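Local coordinates for protein mandalate racemase/muconate lactonizing enzyme (Unidentified, PDB 4E4U) that probably acts as an isomerase or dehydratase of the mandelate racemase/muconate lactonizing branch of the enolase superfamily, its exact substrate being unknown, at residues G169-H177 / L388-D396; V283-K293 / A319-T327. All coordinates share one frame; numbering follows the deposited sequence.

Going from the N terminus, the chain first builds the three-stranded sheet and helices of the N-terminal domain, then enters the barrel at strand 125-130. The loop after strand 162-165 holds 169-177, which is met by the C-terminal tail: residues 388-396 return to it after the remaining barrel units and close a loop of 210 residues. Interaction 2 is nested within that loop. It joins 283-293, leading from strand 278-279 into helix 289-301, to 319-327, the second half of helix 314-325 and the residues just after it, with 25 residues between. The centres of the two contacts lie about 30 Å apart, on opposite sides of the chain's centre: interaction 1 ties tail to barrel loop, interaction 2 neighbouring barrel helices.

Interaction 1 (G169-H177 / L388-D396); sequences GPYTAYSGH and LQMGEHPVD
Thr172 and Gly391 meet in a single backbone bridge, held from both ends: Gly391 N donates to Tyr171 O (2.9 Å), and Ala173 N donates to Gly391 O (2.9 Å). The Thr172 side chain works outward from CB, which already lies against the carbonyl oxygens of Gly391 and His393. From there CG2, anti to the carbonyl carbon, runs on to His393 O (3.2 Å) and, in the conformer modelled here, Val395 CG2 (3.7 Å). The other branch, OG1, accepts from Tyr174 N (2.9 Å) in an ST turn and shares a water with Val395 N. Beyond Thr172, Val395 sets CB over the face of the His177 ring, 4.1 Å from its centroid, while the Tyr174 ring brings CD2 to Pro394 CG (3.5 Å). Met390 CE comes in at the edge of the Tyr171 ring. A second subunit covers part of the contact, with Arg65 of that subunit in a salt bridge to Glu392, and Ile121 of a third packs on Tyr174 and Pro394. Within the chain, the contact lays the C-terminal tail, well beyond helix 372-377, along the loop between strand 162-165 and helix 181-198.

Interaction 2 (V283-K293 / A319-T327); sequences VARVGGLLEAK and ASIQLATCT
Leu323 reaches from its helix into the angle between Val283 and the first turn of helix 289-301, and the tight part of the contact is built around it. With CG anti to the backbone N (chi1 175°), its two methyls part company: CD2 packs on Ala292 CB (3.8 Å) and Val283 CG1 (4.0 Å), whereas CD1 lies against the backbone N and CA of Lys293. Leu289 slides past in the opposite direction, bringing CD2 to Leu323 CB and, closer, to Ala319 O (3.3 Å). Val283 rests its CG2 on Ala319 CB (3.8 Å) and the backbone N of Ser320; its methyl contacts are those of one of two modelled conformers.

The two flanks are looser and more polar, with one bridging water on each. On one, a water accepts from Val283 N (3.0 Å) and, in the Ser320 conformer described, donates to Ser320 OG, which is also bonded to Gln333. On the other, the Lys293 chain bends at chi2 (78°) and carries NZ past Cys326 to a water that donates to Thr327 OG1 (2.8 Å). That hydroxyl in turn donates to Leu323 O, from above the carbonyl plane. The Lys293 ammonium is also held by Leu117 O and by a salt bridge to Glu71 of a fourth subunit, so this buried charge has a direct counterion.

Gly288 is the N-cap residue of helix 289-301; the axes of 289-293 and 319-325 come within 10.4 Å at 38°. These are successive helices of the barrel's outer layer, separated in sequence by strand 305-306. Helix 88-109 of the N-terminal domain lies beside them, Trp102 touching Leu289 and Met99 touching Ala319, while Leu125 of strand 125-130 packs against Ile321 and Ala324.

Interaction 1 (G169-H177 / L388-D396)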
# COMPACT_ATOMS: atom_id res chain seq x y z
N GLY A 169 -30.59 19.12 -6.18
CA GLY A 169 -30.65 19.77 -7.48
C GLY A 169 -30.45 18.81 -8.64
O GLY A 169 -30.32 17.61 -8.46
N PRO A 170 -30.40 19.35 -9.87
CA PRO A 170 -30.35 18.50 -11.06
C PRO A 170 -29.09 17.64 -11.14
O PRO A 170 -27.99 18.04 -10.73
CB PRO A 170 -30.33 19.51 -12.21
CG PRO A 170 -30.99 20.74 -11.65
CD PRO A 170 -30.52 20.78 -10.22
N TYR A 171 -29.28 16.44 -11.67
CA TYR A 171 -28.17 15.61 -12.11
C TYR A 171 -28.15 15.69 -13.63
O TYR A 171 -29.18 15.52 -14.28
CB TYR A 171 -28.32 14.17 -11.62
CG TYR A 171 -29.72 13.59 -11.71
CD1 TYR A 171 -30.64 13.80 -10.70
CD2 TYR A 171 -30.09 12.79 -12.78
CE1 TYR A 171 -31.91 13.25 -10.76
CE2 TYR A 171 -31.35 12.24 -12.86
CZ TYR A 171 -32.26 12.48 -11.84
OH TYR A 171 -33.53 11.94 -11.90
N THR A 172 -26.98 15.98 -14.19
CA THR A 172 -26.91 16.31 -15.61
C THR A 172 -25.89 15.46 -16.32
O THR A 172 -25.12 14.73 -15.68
CB THR A 172 -26.52 17.79 -15.85
OG1 THR A 172 -25.10 17.93 -15.79
CG2 THR A 172 -27.20 18.72 -14.84
N ALA A 173 -25.86 15.57 -17.64
CA ALA A 173 -24.89 14.86 -18.47
C ALA A 173 -23.45 15.25 -18.14
O ALA A 173 -22.53 14.54 -18.53
CB ALA A 173 -25.17 15.11 -19.95
N TYR A 174 -23.26 16.37 -17.44
CA TYR A 174 -21.92 16.86 -17.13
C TYR A 174 -21.55 16.69 -15.66
O TYR A 174 -20.47 17.09 -15.24
CB TYR A 174 -21.79 18.34 -17.55
CG TYR A 174 -22.12 18.50 -19.01
CD1 TYR A 174 -21.17 18.24 -19.99
CD2 TYR A 174 -23.39 18.88 -19.41
CE1 TYR A 174 -21.48 18.35 -21.34
CE2 TYR A 174 -23.71 19.01 -20.76
CZ TYR A 174 -22.75 18.75 -21.72
OH TYR A 174 -23.06 18.87 -23.05
N SER A 175 -22.43 16.06 -14.89
CA SER A 175 -22.10 15.70 -13.52
C SER A 175 -20.87 14.77 -13.54
O SER A 175 -20.68 14.03 -14.52
CB SER A 175 -23.30 15.04 -12.83
OG SER A 175 -24.34 15.99 -12.65
N GLY A 176 -20.04 14.78 -12.51
CA GLY A 176 -20.25 15.54 -11.29
C GLY A 176 -19.93 17.02 -11.37
O GLY A 176 -19.11 17.46 -12.19
N HIS A 177 -20.58 17.79 -10.51
CA HIS A 177 -20.33 19.22 -10.40
C HIS A 177 -20.21 19.62 -8.93
O HIS A 177 -20.28 18.77 -8.03
CB HIS A 177 -21.40 20.03 -11.14
CG HIS A 177 -22.79 19.73 -10.70
ND1 HIS A 177 -23.66 18.97 -11.44
CD2 HIS A 177 -23.46 20.07 -9.57
CE1 HIS A 177 -24.82 18.87 -10.80
NE2 HIS A 177 -24.71 19.53 -9.66
N LEU A 388 -35.91 7.06 -17.36
CA LEU A 388 -35.35 8.17 -16.58
C LEU A 388 -34.40 8.89 -17.52
O LEU A 388 -33.92 8.29 -18.47
CB LEU A 388 -34.56 7.65 -15.38
CG LEU A 388 -35.32 7.13 -14.16
CD1 LEU A 388 -34.35 6.50 -13.17
CD2 LEU A 388 -36.11 8.25 -13.50
N GLN A 389 -34.13 10.17 -17.26
CA GLN A 389 -33.17 10.93 -18.05
C GLN A 389 -32.33 11.84 -17.17
O GLN A 389 -32.73 12.18 -16.05
CB GLN A 389 -33.88 11.78 -19.12
CG GLN A 389 -34.64 10.93 -20.13
CD GLN A 389 -35.27 11.71 -21.28
OE1 GLN A 389 -35.89 11.10 -22.16
NE2 GLN A 389 -35.13 13.03 -21.28
N MET A 390 -31.15 12.22 -17.67
CA MET A 390 -30.33 13.23 -17.00
C MET A 390 -30.51 14.58 -17.67
O MET A 390 -30.85 14.64 -18.86
CB MET A 390 -28.86 12.82 -16.98
CG MET A 390 -28.65 11.42 -16.44
SD MET A 390 -26.96 11.00 -16.03
CE MET A 390 -26.72 11.93 -14.52
N GLY A 391 -30.29 15.65 -16.92
CA GLY A 391 -30.39 16.99 -17.46
C GLY A 391 -29.45 17.19 -18.64
O GLY A 391 -28.34 16.67 -18.65
N GLU A 392 -29.90 17.94 -19.63
CA GLU A 392 -29.11 18.12 -20.84
C GLU A 392 -27.97 19.13 -20.67
O GLU A 392 -26.90 18.98 -21.27
CB GLU A 392 -30.00 18.53 -22.00
CG GLU A 392 -29.26 18.59 -23.31
CD GLU A 392 -30.16 18.89 -24.48
OE1 GLU A 392 -31.32 19.30 -24.26
OE2 GLU A 392 -29.69 18.71 -25.63
N HIS A 393 -28.17 20.15 -19.84
CA HIS A 393 -27.19 21.23 -19.72
C HIS A 393 -26.50 21.22 -18.36
O HIS A 393 -27.06 20.73 -17.38
CB HIS A 393 -27.87 22.58 -19.93
CG HIS A 393 -28.67 22.67 -21.19
ND1 HIS A 393 -28.08 22.80 -22.43
CD2 HIS A 393 -30.00 22.63 -21.40
CE1 HIS A 393 -29.03 22.84 -23.36
NE2 HIS A 393 -30.20 22.74 -22.76
N PRO A 394 -25.27 21.75 -18.30
CA PRO A 394 -24.59 21.82 -17.00
C PRO A 394 -25.39 22.70 -16.05
O PRO A 394 -26.04 23.65 -16.48
CB PRO A 394 -23.26 22.52 -17.33
CG PRO A 394 -23.06 22.30 -18.78
CD PRO A 394 -24.43 22.31 -19.38
N VAL A 395 -25.34 22.37 -14.76
CA VAL A 395 -25.98 23.19 -13.73
C VAL A 395 -25.32 24.57 -13.65
O VAL A 395 -24.10 24.68 -13.69
CB VAL A 395 -25.91 22.48 -12.35
CG1 VAL A 395 -26.16 23.47 -11.21
CG2 VAL A 395 -26.91 21.33 -12.29
N ASP A 396 -26.13 25.62 -13.55
CA ASP A 396 -25.61 26.96 -13.33
C ASP A 396 -25.62 27.19 -11.83
O ASP A 396 -26.57 26.79 -11.15
CB ASP A 396 -26.48 27.99 -14.05
CG ASP A 396 -25.89 29.39 -14.03
OD1 ASP A 396 -25.65 29.93 -12.93
OD2 ASP A 396 -25.69 29.95 -15.12
O HOH W 1 -35.45 11.40 -14.71
O HOH W 2 -23.90 19.76 -14.17
O HOH W 3 -25.40 20.23 -23.48

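Interaction 2 (V283-K293 / A319-T327)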
# COMPACT_ATOMS: atom_id res chain seq x y z
N VAL A 283 -32.20 -5.98 -8.99
CA VAL A 283 -32.17 -7.36 -9.48
C VAL A 283 -32.48 -7.46 -10.97
O VAL A 283 -32.12 -8.44 -11.61
CB VAL A 283 -33.11 -8.31 -8.70
CG1 VAL A 283 -32.68 -8.41 -7.25
CG2 VAL A 283 -34.57 -7.85 -8.80
N ALA A 284 -33.14 -6.43 -11.50
CA ALA A 284 -33.48 -6.38 -12.93
C ALA A 284 -32.39 -5.73 -13.79
O ALA A 284 -32.54 -5.59 -15.00
CB ALA A 284 -34.82 -5.66 -13.12
N ARG A 285 -31.27 -5.35 -13.16
CA ARG A 285 -30.11 -4.81 -13.87
C ARG A 285 -28.83 -5.62 -13.68
O ARG A 285 -28.00 -5.69 -14.59
CB ARG A 285 -29.84 -3.36 -13.44
CG ARG A 285 -28.44 -2.84 -13.77
CD ARG A 285 -28.36 -1.34 -13.64
NE ARG A 285 -28.85 -0.69 -14.84
CZ ARG A 285 -29.28 0.57 -14.92
NH1 ARG A 285 -29.33 1.34 -13.84
NH2 ARG A 285 -29.66 1.05 -16.10
N VAL A 286 -28.64 -6.23 -12.50
CA VAL A 286 -27.32 -6.78 -12.18
C VAL A 286 -26.97 -8.10 -12.85
O VAL A 286 -25.80 -8.50 -12.82
CB VAL A 286 -27.08 -6.92 -10.64
CG1 VAL A 286 -27.14 -5.56 -9.97
CG2 VAL A 286 -28.06 -7.91 -10.02
N GLY A 287 -27.95 -8.76 -13.44
CA GLY A 287 -27.73 -10.05 -14.08
C GLY A 287 -28.70 -11.13 -13.67
O GLY A 287 -28.60 -12.27 -14.15
N GLY A 288 -29.66 -10.79 -12.80
CA GLY A 288 -30.68 -11.74 -12.37
C GLY A 288 -30.52 -12.13 -10.91
O GLY A 288 -29.70 -11.55 -10.19
N LEU A 289 -31.31 -13.11 -10.47
CA LEU A 289 -31.34 -13.47 -9.06
C LEU A 289 -30.09 -14.20 -8.58
O LEU A 289 -29.62 -13.95 -7.47
CB LEU A 289 -32.58 -14.30 -8.75
CG LEU A 289 -33.85 -13.46 -8.63
CD1 LEU A 289 -35.08 -14.35 -8.61
CD2 LEU A 289 -33.80 -12.60 -7.37
N LEU A 290 -29.55 -15.11 -9.38
CA LEU A 290 -28.33 -15.78 -8.95
C LEU A 290 -27.16 -14.80 -8.89
O LEU A 290 -26.40 -14.79 -7.92
CB LEU A 290 -28.00 -16.99 -9.84
CG LEU A 290 -26.74 -17.75 -9.41
CD1 LEU A 290 -26.85 -18.23 -7.97
CD2 LEU A 290 -26.45 -18.90 -10.36
N GLU A 291 -27.02 -13.95 -9.91
CA GLU A 291 -25.99 -12.93 -9.87
C GLU A 291 -26.18 -11.98 -8.68
O GLU A 291 -25.22 -11.58 -8.03
CB GLU A 291 -25.91 -12.18 -11.20
CG GLU A 291 -24.69 -11.28 -11.35
CD GLU A 291 -23.39 -12.01 -11.64
OE1 GLU A 291 -23.34 -13.26 -11.67
OE2 GLU A 291 -22.39 -11.30 -11.86
N ALA A 292 -27.44 -11.64 -8.38
CA ALA A 292 -27.70 -10.80 -7.21
C ALA A 292 -27.31 -11.50 -5.91
O ALA A 292 -26.76 -10.89 -5.00
CB ALA A 292 -29.17 -10.36 -7.18
N LYS A 293 -27.59 -12.80 -5.82
CA LYS A 293 -27.16 -13.59 -4.67
C LYS A 293 -25.64 -13.57 -4.54
O LYS A 293 -25.09 -13.47 -3.43
CB LYS A 293 -27.66 -15.03 -4.80
CG LYS A 293 -27.35 -15.94 -3.62
CD LYS A 293 -28.30 -15.67 -2.47
CE LYS A 293 -27.92 -16.51 -1.26
NZ LYS A 293 -28.89 -16.33 -0.14
N ALA A 319 -39.16 -10.01 -7.54
CA ALA A 319 -37.87 -10.69 -7.58
C ALA A 319 -36.96 -10.17 -6.46
O ALA A 319 -36.25 -10.95 -5.81
CB ALA A 319 -37.22 -10.52 -8.94
N SER A 320 -36.98 -8.86 -6.25
CA SER A 320 -36.18 -8.24 -5.22
C SER A 320 -36.55 -8.77 -3.84
O SER A 320 -35.69 -9.03 -2.99
CB SER A 320 -36.36 -6.72 -5.28
OG SER A 320 -35.30 -6.07 -4.64
N ILE A 321 -37.85 -8.94 -3.62
CA ILE A 321 -38.38 -9.48 -2.38
C ILE A 321 -37.91 -10.92 -2.18
O ILE A 321 -37.57 -11.32 -1.07
CB ILE A 321 -39.92 -9.38 -2.38
CG1 ILE A 321 -40.32 -7.91 -2.21
CG2 ILE A 321 -40.54 -10.27 -1.31
CD1 ILE A 321 -41.72 -7.57 -2.71
N GLN A 322 -37.88 -11.71 -3.26
CA GLN A 322 -37.38 -13.08 -3.17
C GLN A 322 -35.93 -13.10 -2.68
O GLN A 322 -35.58 -13.88 -1.79
CB GLN A 322 -37.49 -13.79 -4.52
CG GLN A 322 -38.92 -14.01 -4.97
CD GLN A 322 -39.67 -15.03 -4.14
OE1 GLN A 322 -39.16 -16.12 -3.88
NE2 GLN A 322 -40.88 -14.68 -3.72
N LEU A 323 -35.08 -12.25 -3.25
CA LEU A 323 -33.70 -12.17 -2.81
C LEU A 323 -33.62 -11.74 -1.34
O LEU A 323 -32.94 -12.38 -0.53
CB LEU A 323 -32.91 -11.18 -3.67
CG LEU A 323 -31.48 -10.92 -3.20
CD1 LEU A 323 -30.61 -12.16 -3.43
CD2 LEU A 323 -30.88 -9.70 -3.88
N ALA A 324 -34.33 -10.67 -1.00
CA ALA A 324 -34.23 -10.11 0.35
C ALA A 324 -34.61 -11.14 1.41
O ALA A 324 -33.98 -11.21 2.47
CB ALA A 324 -35.11 -8.88 0.46
N THR A 325 -35.65 -11.93 1.13
CA THR A 325 -36.20 -12.86 2.10
C THR A 325 -35.18 -13.90 2.55
O THR A 325 -35.23 -14.37 3.69
CB THR A 325 -37.48 -13.52 1.53
OG1 THR A 325 -38.44 -12.49 1.27
CG2 THR A 325 -38.09 -14.53 2.50
N CYS A 326 -34.24 -14.24 1.67
CA CYS A 326 -33.23 -15.26 1.97
C CYS A 326 -31.82 -14.70 2.15
O CYS A 326 -30.84 -15.44 2.06
CB CYS A 326 -33.23 -16.37 0.90
SG CYS A 326 -32.79 -15.88 -0.78
N THR A 327 -31.72 -13.40 2.44
CA THR A 327 -30.43 -12.73 2.56
C THR A 327 -30.13 -12.36 4.01
O THR A 327 -30.87 -11.59 4.61
CB THR A 327 -30.40 -11.45 1.69
OG1 THR A 327 -30.47 -11.80 0.31
CG2 THR A 327 -29.13 -10.66 1.94
O HOH W 4 -34.11 -4.78 -7.05
O HOH W 5 -28.34 -13.53 -0.01